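Local structure of ribonuclease mar1, putative (Trypanosoma cruzi, 1YZV) at residues I28-K31 / F32-R35; A129-L132 / D133-K136; A193-M196 / K197-H200. The protein is of unknown function but belongs to the isochorismatase family and is possibly a hydrolase or ribonuclease. All coordinates share one frame; numbering follows the deposited sequence.

Contact 1: I28-K31 / F32-R35; sequences IQEK and FMGR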
loop_
_atom_site.group_PDB
_atom_site.type_symbol
_atom_site.label_atom_id
_atom_site.label_comp_id
_atom_site.label_asym_id
_atom_site.label_seq_id
_atom_site.Cartn_x
_atom_site.Cartn_y
_atom_site.Cartn_z
ATOM N N ILE A 28 -22.793 1.670 -15.506
ATOM C CA ILE A 28 -23.479 2.388 -14.441
ATOM C C ILE A 28 -24.965 2.359 -14.766
ATOM O O ILE A 28 -25.519 3.331 -15.273
ATOM C CB ILE A 28 -22.971 3.827 -14.273
ATOM C CG1 ILE A 28 -21.444 3.787 -14.003
ATOM C CG2 ILE A 28 -23.700 4.523 -13.115
ATOM C CD1 ILE A 28 -20.811 5.125 -13.766
ATOM N N GLN A 29 -25.565 1.211 -14.488
ATOM C CA GLN A 29 -26.911 0.886 -14.954
ATOM C C GLN A 29 -27.937 0.841 -13.827
ATOM O O GLN A 29 -27.594 0.661 -12.650
ATOM C CB GLN A 29 -26.886 -0.475 -15.681
ATOM C CG GLN A 29 -26.036 -0.459 -16.931
ATOM C CD GLN A 29 -25.615 -1.870 -17.346
ATOM O OE1 GLN A 29 -24.429 -2.211 -17.296
ATOM N NE2 GLN A 29 -26.585 -2.681 -17.789
ATOM N N GLU A 30 -29.211 0.924 -14.226
ATOM C CA GLU A 30 -30.324 1.068 -13.299
ATOM C C GLU A 30 -30.345 0.011 -12.214
ATOM O O GLU A 30 -30.521 0.340 -11.050
ATOM C CB GLU A 30 -31.699 1.136 -14.043
ATOM C CG GLU A 30 -31.927 2.422 -14.913
ATOM C CD GLU A 30 -32.047 3.767 -14.121
ATOM O OE1 GLU A 30 -31.899 3.785 -12.874
ATOM O OE2 GLU A 30 -32.218 4.837 -14.759
ATOM N N LYS A 31 -30.106 -1.251 -12.539
ATOM C CA LYS A 31 -30.291 -2.273 -11.500
ATOM C C LYS A 31 -29.191 -2.296 -10.430
ATOM O O LYS A 31 -29.410 -2.790 -9.339
ATOM C CB LYS A 31 -30.513 -3.665 -12.097
ATOM C CG LYS A 31 -31.930 -3.814 -12.757
ATOM C CD LYS A 31 -33.075 -3.289 -11.848
ATOM C CE LYS A 31 -34.439 -3.911 -12.175
ATOM N NZ LYS A 31 -35.181 -4.334 -10.912
ATOM N N PHE A 32 -28.058 -1.677 -10.724
ATOM C CA PHE A 32 -26.968 -1.537 -9.764
ATOM C C PHE A 32 -27.168 -0.349 -8.797
ATOM O O PHE A 32 -26.432 -0.236 -7.799
ATOM C CB PHE A 32 -25.650 -1.260 -10.506
ATOM C CG PHE A 32 -25.170 -2.380 -11.373
ATOM C CD1 PHE A 32 -24.468 -3.457 -10.819
ATOM C CD2 PHE A 32 -25.237 -2.264 -12.761
ATOM C CE1 PHE A 32 -23.897 -4.441 -11.643
ATOM C CE2 PHE A 32 -24.685 -3.245 -13.607
ATOM C CZ PHE A 32 -24.022 -4.334 -13.047
ATOM N N MET A 33 -28.013 0.606 -9.178
ATOM C CA MET A 33 -28.094 1.881 -8.452
ATOM C C MET A 33 -28.470 1.675 -6.994
ATOM O O MET A 33 -27.916 2.344 -6.122
ATOM C CB MET A 33 -29.075 2.838 -9.119
ATOM C CG MET A 33 -28.654 3.326 -10.512
ATOM S SD MET A 33 -27.027 4.186 -10.509
ATOM C CE MET A 33 -27.478 5.638 -9.581
ATOM N N GLY A 34 -29.334 0.695 -6.729
ATOM C CA GLY A 34 -29.797 0.424 -5.390
ATOM C C GLY A 34 -29.015 -0.629 -4.641
ATOM O O GLY A 34 -29.510 -1.134 -3.646
ATOM N N ARG A 35 -27.930 -1.111 -5.227
ATOM C CA ARG A 35 -27.125 -2.220 -4.720
ATOM C C ARG A 35 -25.654 -1.786 -4.482
ATOM O O ARG A 35 -24.943 -2.386 -3.713
ATOM C CB ARG A 35 -27.178 -3.354 -5.770
ATOM C CG ARG A 35 -28.621 -3.665 -6.247
ATOM C CD ARG A 35 -28.631 -4.686 -7.374
ATOM N NE ARG A 35 -28.124 -5.974 -6.956
ATOM C CZ ARG A 35 -28.881 -7.009 -6.593
ATOM N NH1 ARG A 35 -30.216 -6.952 -6.663
ATOM N NH2 ARG A 35 -28.283 -8.139 -6.210
HETATM O O HOH W 1 -31.422 -0.459 -8.175
#
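With chi1 at -64° in Gln29 and -65° in Phe32, each CG lies opposite its own carbonyl carbon, and the two side chains run side by side in the same direction. Gln29 CB meets Phe32 CD2 at 3.8 Å, while the end of the side chain, Gln29 OE1, lies 3.8 Å from Phe32 CE2. The amide and the ring are turned 72° against each other, so this is no parallel stack. Gln29 O sits at the ring edge, in its plane, and accepts from Phe32 N at 3.1 Å. Met33 N bonds to Glu30 O (3.1 Å), with only a weak, longer bond to Gln29 O. Met33 bends at chi2 and chi3, and its SD comes within 4.2 Å of Ile28 CG2. The short helix 30-33 follows strand 20-26 of the parallel sheet, and Ile28 and Met33 pack on helix 39-56. Gln29 OE1 takes a hydrogen bond from Gln68 N, its NE2 gives one to Gly74 O, and the Phe32 ring meets that of Phe118. The Gln29 amide is thus held at both ends, which fixes its rotation beside the ring, while water 1 joins Glu30 O to Gly34 N across a direct gap of 4.5 Å, bridging the end of the helical turn.

Contact 2: A129-L132 / D133-K136; sequences AALL and DMKK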
loop_
_atom_site.group_PDB
_atom_site.type_symbol
_atom_site.label_atom_id
_atom_site.label_comp_id
_atom_site.label_asym_id
_atom_site.label_seq_id
_atom_site.Cartn_x
_atom_site.Cartn_y
_atom_site.Cartn_z
ATOM N N ALA A 129 -6.974 -4.409 -16.617
ATOM C CA ALA A 129 -6.037 -5.433 -16.995
ATOM C C ALA A 129 -5.926 -5.549 -18.507
ATOM O O ALA A 129 -4.822 -5.688 -19.039
ATOM C CB ALA A 129 -6.433 -6.790 -16.369
ATOM N N ALA A 130 -7.067 -5.577 -19.189
ATOM C CA ALA A 130 -7.099 -5.666 -20.661
ATOM C C ALA A 130 -6.405 -4.457 -21.346
ATOM O O ALA A 130 -5.635 -4.625 -22.294
ATOM C CB ALA A 130 -8.547 -5.796 -21.139
ATOM N N LEU A 131 -6.617 -3.249 -20.817
ATOM C CA LEU A 131 -5.951 -2.062 -21.306
ATOM C C LEU A 131 -4.450 -2.121 -21.056
ATOM O O LEU A 131 -3.647 -1.741 -21.913
ATOM C CB LEU A 131 -6.549 -0.785 -20.666
ATOM C CG LEU A 131 -7.966 -0.483 -21.150
ATOM C CD1 LEU A 131 -8.623 0.520 -20.223
ATOM C CD2 LEU A 131 -7.931 0.055 -22.614
ATOM N N LEU A 132 -4.055 -2.689 -19.932
ATOM C CA LEU A 132 -2.634 -2.831 -19.677
ATOM C C LEU A 132 -2.020 -3.803 -20.674
ATOM O O LEU A 132 -0.899 -3.578 -21.135
ATOM C CB LEU A 132 -2.356 -3.298 -18.264
ATOM C CG LEU A 132 -2.481 -2.273 -17.123
ATOM C CD1 LEU A 132 -2.156 -2.972 -15.830
ATOM C CD2 LEU A 132 -1.540 -1.080 -17.381
ATOM N N ASP A 133 -2.755 -4.849 -21.025
ATOM C CA ASP A 133 -2.300 -5.744 -22.071
ATOM C C ASP A 133 -2.120 -5.058 -23.409
ATOM O O ASP A 133 -1.342 -5.541 -24.204
ATOM C CB ASP A 133 -3.250 -6.922 -22.260
ATOM C CG ASP A 133 -3.124 -7.938 -21.163
ATOM O OD1 ASP A 133 -2.038 -7.981 -20.539
ATOM O OD2 ASP A 133 -4.098 -8.703 -20.936
ATOM N N MET A 134 -2.902 -4.024 -23.697
ATOM C CA MET A 134 -2.765 -3.235 -24.932
ATOM C C MET A 134 -1.713 -2.114 -24.848
ATOM O O MET A 134 -1.650 -1.263 -25.735
ATOM C CB MET A 134 -4.094 -2.561 -25.242
ATOM C CG MET A 134 -5.173 -3.510 -25.622
ATOM S SD MET A 134 -6.775 -2.717 -25.768
ATOM C CE MET A 134 -6.457 -1.586 -27.115
ATOM N N LYS A 135 -1.001 -2.048 -23.722
ATOM C CA LYS A 135 0.027 -1.049 -23.443
ATOM C C LYS A 135 -0.537 0.367 -23.426
ATOM O O LYS A 135 0.132 1.318 -23.808
ATOM C CB LYS A 135 1.224 -1.200 -24.395
ATOM C CG LYS A 135 1.882 -2.592 -24.315
ATOM C CD LYS A 135 3.084 -2.675 -25.270
ATOM C CE LYS A 135 3.599 -4.138 -25.532
ATOM N NZ LYS A 135 4.588 -4.223 -26.719
ATOM N N LYS A 136 -1.756 0.512 -22.909
ATOM C CA LYS A 136 -2.338 1.823 -22.690
ATOM C C LYS A 136 -2.102 2.240 -21.227
ATOM O O LYS A 136 -2.015 1.398 -20.339
ATOM C CB LYS A 136 -3.837 1.792 -22.988
ATOM C CG LYS A 136 -4.239 1.269 -24.381
ATOM C CD LYS A 136 -3.762 2.188 -25.475
ATOM C CE LYS A 136 -4.201 1.726 -26.853
ATOM N NZ LYS A 136 -3.848 2.766 -27.902
HETATM O O HOH W 2 -2.749 -7.086 -17.988
#
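Asp133 folds back over the last turn of helix 120-133, its CB 3.3 Å from Ala130 O and its CG 3.5 Å from Ala129 O. Its chi1 of -75° sets the carboxylate beside its own backbone N, which itself bonds to Ala129 O at 3.0 Å. Water 2 bridges the two acceptors, donating to Ala129 O and weakly to Asp133 OD1. One residue on, Met134 lays CG against Ala130 O (3.5 Å), and its SD is 4.4 Å from Leu131 CD2; the Met134 side chain also packs on Leu97, Met102 and Val105. Lys136 turns at chi2 (-66°), passing CG by Leu131 CD2 at 4.3 Å before NZ reaches Val105 O and Val110 O. On another face, Ala129 and Leu132 pack on Leu12 and Arg11 of a second subunit. The backbone ends the helix through two bonds: Lys136 N to Leu131 O at 3.1 Å, nearly straight at 168°, and Lys135 N to Leu132 O at 3.0 Å. With positive phi at Lys135, this is a Schellman motif, closing the helix before strand 137-146 of the parallel sheet in this alpha/beta fold.

Contact 3: A193-M196 / K197-H200; sequences APLM and KQTH. With SO4 (sulfate ion), chain B.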
loop_
_atom_site.group_PDB
_atom_site.type_symbol
_atom_site.label_atom_id
_atom_site.label_comp_id
_atom_site.label_asym_id
_atom_site.label_seq_id
_atom_site.Cartn_x
_atom_site.Cartn_y
_atom_site.Cartn_z
ATOM N N ALA A 193 -13.454 24.748 -14.851
ATOM C CA ALA A 193 -13.398 25.155 -13.429
ATOM C C ALA A 193 -14.723 25.010 -12.662
ATOM O O ALA A 193 -14.703 24.508 -11.536
ATOM C CB ALA A 193 -12.883 26.580 -13.300
ATOM N N PRO A 194 -15.867 25.366 -13.285
ATOM C CA PRO A 194 -17.176 25.171 -12.627
ATOM C C PRO A 194 -17.502 23.713 -12.264
ATOM O O PRO A 194 -18.130 23.485 -11.228
ATOM C CB PRO A 194 -18.181 25.704 -13.664
ATOM C CG PRO A 194 -17.375 26.652 -14.499
ATOM C CD PRO A 194 -16.041 26.003 -14.606
ATOM N N LEU A 195 -16.935 22.743 -12.998
ATOM C CA LEU A 195 -17.171 21.329 -12.691
ATOM C C LEU A 195 -16.568 20.973 -11.356
ATOM O O LEU A 195 -17.169 20.252 -10.574
ATOM C CB LEU A 195 -16.593 20.413 -13.750
ATOM C CG LEU A 195 -17.151 20.539 -15.166
ATOM C CD1 LEU A 195 -16.332 19.667 -16.116
ATOM C CD2 LEU A 195 -18.601 20.144 -15.191
ATOM N N MET A 196 -15.418 21.562 -11.045
ATOM C CA MET A 196 -14.781 21.270 -9.774
ATOM C C MET A 196 -15.400 21.923 -8.574
ATOM O O MET A 196 -15.198 21.446 -7.473
ATOM C CB MET A 196 -13.318 21.621 -9.838
ATOM C CG MET A 196 -12.571 20.487 -10.481
ATOM S SD MET A 196 -10.956 21.031 -10.816
ATOM C CE MET A 196 -10.354 21.666 -9.259
ATOM N N LYS A 197 -16.196 22.959 -8.794
ATOM C CA LYS A 197 -16.988 23.572 -7.736
ATOM C C LYS A 197 -18.252 22.792 -7.385
ATOM O O LYS A 197 -18.774 22.948 -6.308
ATOM C CB LYS A 197 -17.360 25.016 -8.113
ATOM C CG LYS A 197 -16.141 25.941 -8.105
ATOM C CD LYS A 197 -16.310 27.252 -8.888
ATOM C CE LYS A 197 -14.905 27.863 -9.142
ATOM N NZ LYS A 197 -14.877 29.293 -9.510
ATOM N N GLN A 198 -18.677 21.856 -8.230
ATOM C CA GLN A 198 -19.795 21.001 -7.887
ATOM C C GLN A 198 -19.352 20.034 -6.805
ATOM O O GLN A 198 -18.187 19.703 -6.742
ATOM C CB GLN A 198 -20.289 20.281 -9.127
ATOM C CG GLN A 198 -20.688 21.228 -10.196
ATOM C CD GLN A 198 -21.210 20.559 -11.440
ATOM O OE1 GLN A 198 -20.465 19.948 -12.190
ATOM N NE2 GLN A 198 -22.480 20.772 -11.724
ATOM N N THR A 199 -20.266 19.637 -5.909
ATOM C CA THR A 199 -19.902 18.807 -4.745
ATOM C C THR A 199 -20.436 17.389 -4.911
ATOM O O THR A 199 -21.556 17.194 -5.393
ATOM C CB THR A 199 -20.466 19.482 -3.435
ATOM O OG1 THR A 199 -21.825 19.790 -3.657
ATOM C CG2 THR A 199 -19.803 20.801 -3.184
ATOM N N HIS A 200 -19.654 16.376 -4.534
ATOM C CA HIS A 200 -20.127 14.988 -4.665
ATOM C C HIS A 200 -21.395 14.870 -3.841
ATOM O O HIS A 200 -21.430 15.357 -2.717
ATOM C CB HIS A 200 -19.113 13.977 -4.110
ATOM C CG HIS A 200 -17.878 13.813 -4.933
ATOM N ND1 HIS A 200 -16.869 14.760 -4.969
ATOM C CD2 HIS A 200 -17.481 12.807 -5.755
ATOM C CE1 HIS A 200 -15.897 14.328 -5.754
ATOM N NE2 HIS A 200 -16.226 13.134 -6.215
HETATM S S SO4 B . -16.506 17.178 -2.226
HETATM O O1 SO4 B . -17.029 17.377 -3.611
HETATM O O2 SO4 B . -15.024 17.274 -2.141
HETATM O O3 SO4 B . -16.828 15.833 -1.661
HETATM O O4 SO4 B . -17.125 18.155 -1.350
HETATM O O HOH W 3 -18.487 17.880 -11.686
HETATM O O HOH W 4 -16.207 19.847 -5.163
#
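Gln198 returns along the end of helix 189-197 beside Leu195, both side chains pointing the same way. Its CB rests 3.4 Å from Leu195 O, and CG faces two carbonyl oxygens, 3.6 Å from Pro194 O and 3.7 Å from Leu195 O. The extended chain (chi2 -179°) then carries OE1 to the Leu195 side chain, 3.5 Å from CD2. At the tip, water 3 donates to Gln198 OE1 and to Leu195 O, both at 2.9 Å, tying the amide oxygen to the backbone it passes. Leu195 O also accepts from Gln198 N (3.2 Å) and from Arg48 NH2 of helix 39-56. Lys197 N makes weak hydrogen bonds to Ala193 O and Pro194 O, and Gln198 N a weak one to Pro194 O. CD and CE of Lys197 each lie 4.1 Å from Ala193 O. Met196 packs on helix 173-181 and the His200 ring meets Phe44 of helix 39-56, so this C-terminal region is laid against those two helices. At His200 a sulfate, most likely a crystallisation component, is held by one oxygen. O1 accepts from both His200 N and His200 ND1 at 3.0 Å, lying at the ring edge, in plane; the ring bond is almost straight at 175°. On the far side of the ring, NE2 bonds to Asp143 OD2. With both ring nitrogens donating, the imidazole is probably protonated, its charge favoured by the aspartate and the anion.

Overall arrangement
The three contacts are separate local turns, following one another along the chain without touching. Contacts 1 and 3 are the nearest pair, their centres 24 Å apart and nearest atoms about 12 Å apart; helix 39-56 relates them, since Ile28 and Met33 pack on Val43 while Gln198 and His200 touch Phe44. Contact 2 lies on the opposite side of the chain's centre from contact 3, centres 31 Å apart, and is 27 Å from contact 1 by the same measure. Of the three, contact 2 alone touches a second subunit, and contact 3 alone carries the sulfate. Strand 137-146 follows contact 2 and supplies Asp143, the partner of His200 in contact 3.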